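Local coordinates for P22 protein (Trypanosoma brucei, PDB 3JV1), which acts as an accessory factor for RNA editing of the cytochrome oxidase subunit II transcript and belongs to the Mam33 family, at the interface of chains A and B. Sequence-based numbering; all coordinates share one arbitrary frame. Chains: chain A/B, P22 protein.

The interface of chains A and B. Residues chain A 101-103, 125, 127-128; chain B 166, 169-170, 173.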
# COMPACT_ATOMS: atom_id res chain seq x y z
N VAL A 101 -6.91 -17.30 5.52
CA VAL A 101 -6.39 -18.09 6.63
C VAL A 101 -4.94 -18.38 6.27
O VAL A 101 -4.67 -19.10 5.31
CB VAL A 101 -7.12 -19.43 6.81
CG1 VAL A 101 -6.45 -20.22 7.94
CG2 VAL A 101 -8.58 -19.20 7.13
N CYS A 102 -4.02 -17.80 7.04
CA CYS A 102 -2.60 -17.99 6.82
C CYS A 102 -1.99 -18.66 8.03
O CYS A 102 -2.52 -18.59 9.14
CB CYS A 102 -1.89 -16.65 6.63
SG CYS A 102 -2.66 -15.55 5.46
N PHE A 103 -0.85 -19.32 7.81
CA PHE A 103 -0.13 -19.93 8.90
C PHE A 103 1.26 -19.32 8.91
O PHE A 103 1.91 -19.22 7.88
CB PHE A 103 -0.01 -21.43 8.76
CG PHE A 103 0.57 -22.08 9.98
CD1 PHE A 103 -0.20 -22.23 11.13
CD2 PHE A 103 1.91 -22.47 10.02
CE1 PHE A 103 0.35 -22.76 12.30
CE2 PHE A 103 2.47 -22.99 11.19
CZ PHE A 103 1.69 -23.13 12.33
N TYR A 125 2.99 -17.12 1.67
CA TYR A 125 1.79 -17.79 1.18
C TYR A 125 0.61 -17.23 1.96
O TYR A 125 0.67 -17.13 3.19
CB TYR A 125 1.91 -19.30 1.41
CG TYR A 125 0.72 -20.11 0.92
CD1 TYR A 125 0.25 -19.97 -0.39
CD2 TYR A 125 0.10 -21.03 1.76
CE1 TYR A 125 -0.81 -20.75 -0.85
CE2 TYR A 125 -0.96 -21.81 1.30
CZ TYR A 125 -1.40 -21.66 -0.00
OH TYR A 125 -2.44 -22.44 -0.45
N GLY A 127 -2.44 -18.58 1.98
CA GLY A 127 -3.44 -19.61 2.14
C GLY A 127 -4.30 -19.72 0.89
O GLY A 127 -4.16 -18.92 -0.03
N PRO A 128 -5.21 -20.71 0.83
CA PRO A 128 -6.08 -20.89 -0.33
C PRO A 128 -7.25 -19.92 -0.34
O PRO A 128 -7.57 -19.28 0.67
CB PRO A 128 -6.56 -22.33 -0.16
CG PRO A 128 -6.75 -22.41 1.33
CD PRO A 128 -5.46 -21.75 1.85
N GLU B 166 2.67 -23.29 -5.41
CA GLU B 166 1.42 -22.95 -4.75
C GLU B 166 0.83 -24.24 -4.19
O GLU B 166 0.35 -24.29 -3.05
CB GLU B 166 0.44 -22.33 -5.74
CG GLU B 166 -0.93 -22.07 -5.14
CD GLU B 166 -1.90 -21.43 -6.12
OE1 GLU B 166 -2.01 -21.93 -7.27
OE2 GLU B 166 -2.55 -20.44 -5.74
N ASP B 169 2.84 -25.31 -1.27
CA ASP B 169 2.56 -24.44 -0.13
C ASP B 169 1.21 -24.79 0.49
O ASP B 169 1.04 -24.73 1.70
CB ASP B 169 2.55 -22.96 -0.55
CG ASP B 169 3.95 -22.42 -0.80
OD1 ASP B 169 4.94 -23.07 -0.39
OD2 ASP B 169 4.05 -21.33 -1.39
N TYR B 170 0.26 -25.16 -0.36
CA TYR B 170 -1.07 -25.52 0.10
C TYR B 170 -1.04 -26.76 0.98
O TYR B 170 -1.69 -26.80 2.02
CB TYR B 170 -2.01 -25.78 -1.08
CG TYR B 170 -3.38 -26.25 -0.63
CD1 TYR B 170 -4.13 -25.48 0.25
CD2 TYR B 170 -3.91 -27.46 -1.08
CE1 TYR B 170 -5.39 -25.90 0.68
CE2 TYR B 170 -5.17 -27.89 -0.66
CZ TYR B 170 -5.90 -27.10 0.22
OH TYR B 170 -7.14 -27.50 0.65
N TRP B 173 0.61 -25.99 4.15
CA TRP B 173 -0.35 -25.18 4.90
C TRP B 173 -1.26 -26.12 5.71
O TRP B 173 -1.40 -25.97 6.92
CB TRP B 173 -1.17 -24.35 3.92
CG TRP B 173 -2.25 -23.48 4.51
CD1 TRP B 173 -2.10 -22.24 5.05
CD2 TRP B 173 -3.65 -23.76 4.52
NE1 TRP B 173 -3.32 -21.72 5.38
CE2 TRP B 173 -4.29 -22.63 5.07
CE3 TRP B 173 -4.43 -24.85 4.12
CZ2 TRP B 173 -5.68 -22.56 5.24
CZ3 TRP B 173 -5.81 -24.79 4.28
CH2 TRP B 173 -6.42 -23.65 4.84
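The phenol ring of A:Tyr125 lies between B:Asp169, whose CB methylene sits over the centre of one face, 3.7 Å from the ring centroid, and the backbone N of A:Gly127 on the opposite face. The edge of this ring is turned to a face of the B:Trp173 indole: the two planes stand 86° apart, edge-to-face, and A:Tyr125 CE2 is 3.8 Å from B:Trp173 CG, which lies in the plane of the tyrosine ring. The same side of the indole receives A:Pro128, whose CD lies over the six-membered ring, 3.5 Å from its centroid; A:Pro128 CD and A:Gly127 CA are both offset toward the indole rim. At the indole edge stands the backbone of A:Val101. B:Trp173 CG is anti to its backbone N (chi1 178°), which sends the indole away from the helix toward A:Val101 O. There B:Trp173 NE1 donates a hydrogen bond of 2.9 Å to A:Val101 O; it is bent, 136° at the hydrogen, and the donor sits above the carbonyl plane. This bond and the proline on the face together should restrict rotation of the indole. A:Val101 CG1 adds an apolar contact of 3.7 Å to B:Trp173 CZ2. Beyond the edge-to-face pair, the A:Tyr125 hydroxyl oxygen OH rests against the helix backbone, 3.4 Å from B:Tyr170 CA. The ring of B:Tyr170 then continues the apolar surface, its CE1 3.8 Å from A:Pro128 CG. Helix 152-181 of chain B presents B:Asp169, B:Tyr170 and B:Trp173, with B:Glu166 at the margin. Chain A answers with strand 95-104 and the loop after helix 115-121. The patch is part of a contact within a deposited three-chain assembly, consistent with the trimers of the Mam33 family.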